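Local atomic coordinates of 6-O-methylguanine DNA methyltransferase (Enterococcus faecalis, PDB entry 2B6C), a protein that is of unknown function but probably takes part in the repair of alkylated DNA, like other AlkD-like alkylation repair enzymes. Residues 153-157 against 158-162; 54-57 against 58-62; 201-205 against 206-210. All coordinates share one frame; numbering follows the deposited sequence.

Contact 1 (153-157 against 158-162)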
# COMPACT_ATOMS: atom_id res chain seq x y z
N GLU B 153 -1.29 18.73 9.45
CA GLU B 153 -1.54 20.01 8.80
C GLU B 153 -2.75 19.93 7.84
O GLU B 153 -3.30 20.95 7.44
CB GLU B 153 -0.26 20.51 8.10
CG GLU B 153 0.97 20.72 9.04
CD GLU B 153 1.89 19.49 9.20
OE1 GLU B 153 2.88 19.57 9.96
OE2 GLU B 153 1.64 18.44 8.57
N LYS B 154 -3.17 18.70 7.51
CA LYS B 154 -4.35 18.46 6.65
C LYS B 154 -5.67 18.51 7.44
O LYS B 154 -6.75 18.40 6.87
CB LYS B 154 -4.21 17.11 5.91
CG LYS B 154 -3.02 17.00 4.92
CD LYS B 154 -2.69 15.51 4.61
CE LYS B 154 -1.31 15.30 3.92
NZ LYS B 154 -1.33 15.10 2.41
N THR B 155 -5.57 18.67 8.76
CA THR B 155 -6.75 18.79 9.64
C THR B 155 -7.64 19.96 9.22
O THR B 155 -7.15 21.06 8.91
CB THR B 155 -6.29 18.99 11.12
OG1 THR B 155 -5.62 17.81 11.55
CG2 THR B 155 -7.46 19.19 12.06
N ASN B 156 -8.95 19.71 9.22
CA ASN B 156 -9.95 20.73 8.97
C ASN B 156 -10.39 21.27 10.32
O ASN B 156 -11.07 20.58 11.09
CB ASN B 156 -11.14 20.13 8.20
CG ASN B 156 -12.22 21.16 7.88
OD1 ASN B 156 -12.68 21.91 8.75
ND2 ASN B 156 -12.68 21.15 6.62
N GLN B 157 -10.01 22.52 10.58
CA GLN B 157 -10.14 23.17 11.88
C GLN B 157 -11.57 23.39 12.26
O GLN B 157 -11.95 23.18 13.41
CB GLN B 157 -9.42 24.54 11.87
CG GLN B 157 -7.92 24.42 11.95
CD GLN B 157 -7.19 25.73 11.69
OE1 GLN B 157 -5.96 25.80 11.85
NE2 GLN B 157 -7.92 26.78 11.34
N ASP B 158 -12.36 23.83 11.29
CA ASP B 158 -13.76 24.16 11.49
C ASP B 158 -14.57 22.95 11.89
O ASP B 158 -15.46 23.04 12.72
CB ASP B 158 -14.31 24.76 10.20
CG ASP B 158 -13.66 26.09 9.86
OD1 ASP B 158 -13.42 26.89 10.80
OD2 ASP B 158 -13.40 26.32 8.66
N LEU B 159 -14.27 21.81 11.27
CA LEU B 159 -15.00 20.59 11.58
C LEU B 159 -14.61 20.08 12.96
O LEU B 159 -15.48 19.69 13.74
CB LEU B 159 -14.80 19.53 10.48
CG LEU B 159 -15.33 19.92 9.08
CD1 LEU B 159 -15.17 18.75 8.11
CD2 LEU B 159 -16.78 20.38 9.11
N LEU B 160 -13.32 20.13 13.27
CA LEU B 160 -12.82 19.75 14.58
C LEU B 160 -13.51 20.60 15.64
O LEU B 160 -14.08 20.06 16.60
CB LEU B 160 -11.28 19.90 14.66
CG LEU B 160 -10.65 19.62 16.05
CD1 LEU B 160 -11.00 18.21 16.62
CD2 LEU B 160 -9.15 19.84 15.99
N LYS B 161 -13.44 21.91 15.46
CA LYS B 161 -14.03 22.86 16.37
C LYS B 161 -15.53 22.58 16.54
O LYS B 161 -16.01 22.54 17.67
CB LYS B 161 -13.80 24.29 15.90
CG LYS B 161 -14.41 25.34 16.82
CD LYS B 161 -14.00 26.78 16.42
CE LYS B 161 -14.59 27.83 17.39
NZ LYS B 161 -14.37 29.23 16.86
N LYS B 162 -16.24 22.38 15.42
CA LYS B 162 -17.69 22.09 15.46
C LYS B 162 -18.03 20.86 16.29
O LYS B 162 -18.95 20.89 17.11
CB LYS B 162 -18.28 21.94 14.05
CG LYS B 162 -19.82 21.88 14.06
CD LYS B 162 -20.41 21.99 12.65
CE LYS B 162 -20.17 20.72 11.84
NZ LYS B 162 -21.11 20.71 10.65
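N156 OD1 lies 3.6 Å from D158 CB, a plain close contact at the start of the helix that follows the asparagine. The bond that uses this oxygen is made one residue later: L159 N donates to N156 OD1 across 3.0 Å with an N-H...O angle of 158°. The donor stands clearly above the carbonyl plane of the amide rather than on a lone pair. With chi1 at -179°, the N156 side chain has swung away from its own backbone N and beside its carbonyl carbon, which carries OD1 forward to the helix. N156 is thus the N-cap of helix 157-166, its side chain serving an N-H of the first turn that has no earlier carbonyl of the helix to bond. The L159 side chain crosses that of N156 at a slant, its CG 3.3 Å from N156 OD1 and its CD1 3.8 Å from N156 ND2, and both side chains reach L125 of helix 125-132. At L160 the backbone takes over: L160 N binds N156 O at 3.2 Å, the first bond of the regular i to i+4 pattern. The buried L160 side chain approaches T155, CD2 to CG2 4.3 Å, and packs on Y186 and W193. K161 N continues with Q157 O at 2.8 Å. Both side chains lie against W193 of helix 191-200, but their polar ends take different partners: K161 NZ forms a salt bridge with E200, whereas Q157 OE1 is hydrogen-bonded to the hydroxyl of Y186. K162 N then bonds back to D158 O.

Contact 2 (54-57 against 58-62)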
# COMPACT_ATOMS: atom_id res chain seq x y z
N GLU B 54 -17.02 -8.60 -3.45
CA GLU B 54 -18.15 -9.21 -2.74
C GLU B 54 -17.65 -10.20 -1.67
O GLU B 54 -18.16 -10.20 -0.54
CB GLU B 54 -19.12 -9.91 -3.70
CG GLU B 54 -20.49 -10.21 -3.05
CD GLU B 54 -21.44 -10.98 -4.01
OE1 GLU B 54 -20.96 -11.65 -4.95
OE2 GLU B 54 -22.69 -10.92 -3.81
N LYS B 55 -16.66 -11.01 -2.03
CA LYS B 55 -16.07 -11.94 -1.08
C LYS B 55 -15.46 -11.17 0.10
O LYS B 55 -15.67 -11.58 1.25
CB LYS B 55 -15.05 -12.87 -1.76
CG LYS B 55 -14.46 -13.90 -0.79
CD LYS B 55 -13.51 -14.88 -1.48
CE LYS B 55 -12.84 -15.77 -0.45
NZ LYS B 55 -11.96 -16.78 -1.12
N LEU B 56 -14.73 -10.07 -0.18
CA LEU B 56 -14.09 -9.27 0.86
C LEU B 56 -15.11 -8.73 1.87
O LEU B 56 -14.90 -8.84 3.08
CB LEU B 56 -13.24 -8.12 0.27
CG LEU B 56 -12.54 -7.15 1.25
CD1 LEU B 56 -11.63 -7.86 2.29
CD2 LEU B 56 -11.78 -6.07 0.49
N CYS B 57 -16.22 -8.16 1.39
CA CYS B 57 -17.29 -7.68 2.28
C CYS B 57 -17.92 -8.81 3.09
O CYS B 57 -18.23 -8.64 4.28
CB CYS B 57 -18.37 -6.92 1.48
SG CYS B 57 -17.67 -5.47 0.59
N GLN B 58 -18.13 -9.95 2.45
CA GLN B 58 -18.70 -11.10 3.13
C GLN B 58 -17.79 -11.67 4.20
O GLN B 58 -18.27 -12.17 5.21
CB GLN B 58 -19.05 -12.19 2.12
CG GLN B 58 -20.35 -11.92 1.35
CD GLN B 58 -20.50 -12.87 0.16
OE1 GLN B 58 -19.52 -13.48 -0.31
NE2 GLN B 58 -21.73 -13.01 -0.32
N GLU B 59 -16.49 -11.65 3.95
CA GLU B 59 -15.51 -12.16 4.91
C GLU B 59 -15.41 -11.20 6.09
O GLU B 59 -15.35 -11.61 7.24
CB GLU B 59 -14.15 -12.35 4.24
CG GLU B 59 -14.12 -13.48 3.22
CD GLU B 59 -13.74 -14.83 3.84
OE1 GLU B 59 -13.32 -14.88 5.02
OE2 GLU B 59 -13.84 -15.86 3.14
N ILE B 60 -15.41 -9.90 5.81
CA ILE B 60 -15.36 -8.92 6.88
C ILE B 60 -16.58 -9.13 7.78
O ILE B 60 -16.46 -9.19 9.00
CB ILE B 60 -15.31 -7.47 6.36
CG1 ILE B 60 -13.93 -7.20 5.75
CG2 ILE B 60 -15.61 -6.46 7.48
CD1 ILE B 60 -13.82 -5.91 4.98
N GLU B 61 -17.75 -9.26 7.16
CA GLU B 61 -18.96 -9.50 7.90
C GLU B 61 -18.91 -10.82 8.70
O GLU B 61 -19.25 -10.82 9.88
CB GLU B 61 -20.18 -9.40 6.96
CG GLU B 61 -21.50 -9.90 7.57
CD GLU B 61 -22.08 -9.00 8.69
OE1 GLU B 61 -21.63 -7.83 8.89
OE2 GLU B 61 -23.02 -9.45 9.37
N ALA B 62 -18.52 -11.93 8.07
CA ALA B 62 -18.39 -13.20 8.82
C ALA B 62 -17.43 -13.15 10.02
O ALA B 62 -17.79 -13.62 11.10
CB ALA B 62 -18.06 -14.38 7.89
O HOH W 1 -19.38 -13.73 -3.29
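K55 and E59, E54 and Q58, and L56 and I60 pair their side chains one turn apart within helix 53-65, and the evidence for regular helix comes first from the main chain. Four consecutive i to i+4 hydrogen bonds join the segments, the last from E61 N to C57 O; the shortest runs from E59 N to K55 O at 2.8 Å.

The charged pair is K55 and E59. Their side chains lie alongside each other and point the same way, with K55 CG 4.0 Å from E59 CG. The bend in the glutamate at chi2 (-89°) turns its carboxylate so that OE2 comes within 3.7 Å of K55 CE, although K55 NZ remains 4.7 Å from E59 OE2. W51 receives the K55 ammonium in a cation-pi contact and is also touched by the E59 side chain.

The polar pair, E54 and Q58, is linked through water. The two side chains slant across each other, Q58 NE2 4.1 Å from E54 CG, with their end groups nearly parallel (planes 13° apart), and one water can reach an oxygen of each. It donates to Q58 OE1 at 3.0 Å and, weakly, to E54 OE1 at 3.1 Å. Farther along, E61 OE1 is hydrogen-bonded to the hydroxyl of Y97.

The apolar pair is L56 and I60, whose CD1 atoms meet at 4.0 Å on the buried side of the helix. From there L56 reaches N82, R85 and F86, while I60 packs against L78 and A79 of helix 69-81.

C57 carries a covalent link from SG to beta-mercaptoethanol, probably acquired from the crystallisation liquor.

The chemistry implies an amphipathic helix: its leucine and isoleucine face the protein, while K55 and E59 probably attract each other through their opposite charges without forming a salt bridge.

Contact 3 (201-205 against 206-210)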
# COMPACT_ATOMS: atom_id res chain seq x y z
N LEU B 201 -13.48 28.16 24.71
CA LEU B 201 -14.46 27.23 25.22
C LEU B 201 -14.14 26.85 26.66
O LEU B 201 -12.96 26.77 27.04
CB LEU B 201 -14.49 25.95 24.35
CG LEU B 201 -14.71 26.12 22.83
CD1 LEU B 201 -14.84 24.73 22.12
CD2 LEU B 201 -15.94 27.01 22.53
N VAL B 202 -15.18 26.60 27.44
CA VAL B 202 -14.98 26.01 28.77
C VAL B 202 -15.11 24.48 28.68
O VAL B 202 -16.21 23.92 28.64
CB VAL B 202 -15.91 26.62 29.84
CG1 VAL B 202 -15.77 25.89 31.20
CG2 VAL B 202 -15.59 28.12 30.01
N LEU B 203 -13.95 23.83 28.62
CA LEU B 203 -13.86 22.39 28.43
C LEU B 203 -13.88 21.67 29.77
O LEU B 203 -13.56 22.27 30.77
CB LEU B 203 -12.59 22.03 27.66
CG LEU B 203 -12.47 22.55 26.23
CD1 LEU B 203 -11.08 22.19 25.67
CD2 LEU B 203 -13.63 22.06 25.32
N SER B 204 -14.24 20.39 29.78
CA SER B 204 -14.24 19.60 31.00
C SER B 204 -12.82 19.55 31.58
O SER B 204 -11.85 19.68 30.81
CB SER B 204 -14.72 18.17 30.68
OG SER B 204 -13.73 17.47 29.94
N PRO B 205 -12.67 19.41 32.93
CA PRO B 205 -11.32 19.22 33.49
C PRO B 205 -10.52 18.10 32.76
O PRO B 205 -9.32 18.29 32.50
CB PRO B 205 -11.60 18.82 34.95
CG PRO B 205 -12.86 19.50 35.28
CD PRO B 205 -13.70 19.44 33.99
N LEU B 206 -11.16 16.97 32.44
CA LEU B 206 -10.43 15.89 31.77
C LEU B 206 -9.96 16.30 30.37
O LEU B 206 -8.81 16.04 30.02
CB LEU B 206 -11.23 14.57 31.74
CG LEU B 206 -10.43 13.42 31.11
CD1 LEU B 206 -10.57 12.09 31.87
CD2 LEU B 206 -10.81 13.29 29.64
N ALA B 207 -10.85 16.92 29.58
CA ALA B 207 -10.50 17.35 28.22
C ALA B 207 -9.40 18.42 28.24
O ALA B 207 -8.52 18.42 27.41
CB ALA B 207 -11.76 17.86 27.46
N GLN B 208 -9.48 19.31 29.22
CA GLN B 208 -8.52 20.39 29.40
C GLN B 208 -7.15 19.84 29.80
O GLN B 208 -6.13 20.25 29.25
CB GLN B 208 -9.05 21.38 30.46
CG GLN B 208 -8.10 22.55 30.84
CD GLN B 208 -8.13 23.68 29.80
OE1 GLN B 208 -9.09 23.79 29.02
NE2 GLN B 208 -7.09 24.50 29.78
N ARG B 209 -7.11 18.91 30.75
CA ARG B 209 -5.85 18.25 31.12
C ARG B 209 -5.23 17.54 29.91
O ARG B 209 -4.08 17.79 29.57
CB ARG B 209 -6.05 17.30 32.32
CG ARG B 209 -4.76 16.62 32.81
CD ARG B 209 -3.93 17.49 33.76
NE ARG B 209 -2.71 16.76 34.07
CZ ARG B 209 -2.57 15.90 35.08
NH1 ARG B 209 -1.40 15.27 35.25
NH2 ARG B 209 -3.57 15.68 35.93
N GLU B 210 -6.01 16.70 29.25
CA GLU B 210 -5.55 15.93 28.09
C GLU B 210 -5.07 16.83 26.93
O GLU B 210 -3.96 16.65 26.43
CB GLU B 210 -6.65 14.98 27.64
CG GLU B 210 -6.23 13.97 26.58
CD GLU B 210 -5.66 12.73 27.20
OE1 GLU B 210 -6.28 12.19 28.15
OE2 GLU B 210 -4.57 12.31 26.72
O HOH W 2 -11.17 25.12 28.63
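S204 and A207 meet at the start of helix 205-211, and the serine side chain can be followed outward. Its CB lies 4.1 Å from L206 N, which is proximity only. Chi1 of 71° then sets OG between the backbone N and the carbonyl carbon, turning it in over the first turn. There OG accepts from A207 N at 3.0 Å, N-H...O angle 160°, with A207 CB 3.2 Å from the same oxygen. S204 is therefore the N-cap. Its hydroxyl has a second bond, to the side-chain oxygen of Q176, so one atom ties the helix start to helix 173-186, which carries Q176. The serine carbonyl follows with the first regular bond, Q208 N to S204 O at 2.9 Å, and R209 N to P205 O repeats it. P205, in the first turn, lacks an N-H but needs none there.

Before the cap, L203 CB approaches A207 CB at 4.3 Å, and a water accepts from L203 N at 3.1 Å. In the surrounding fold, A207 rests on I179 of helix 173-186, E210 forms salt bridges with K177 and R184 of that helix, and L203 is buried among L183 of helix 173-186, I164 of helix 157-166 and M198 of helix 191-200.

In the fold
Along the chain the order is contact 2, contact 1, contact 3. Contact 2 lies in the N-terminal part, its centre about 33 Å from that of contact 1 and about 41 Å from that of contact 3, across the chain's centre from both. Contacts 1 and 3 are neighbours, with centres about 18 Å and nearest atoms about 5 Å apart; both pack on helices 173-186 and 191-200, and L201 and L203 of contact 3 touch I164 of helix 157-166, which contact 1 begins. Contacts 1 and 3 mark where two helices start, contact 2 the regular bonding inside another. The strand-free, largely helical chain is consistent with the HEAT-like helical repeats of AlkD-like proteins.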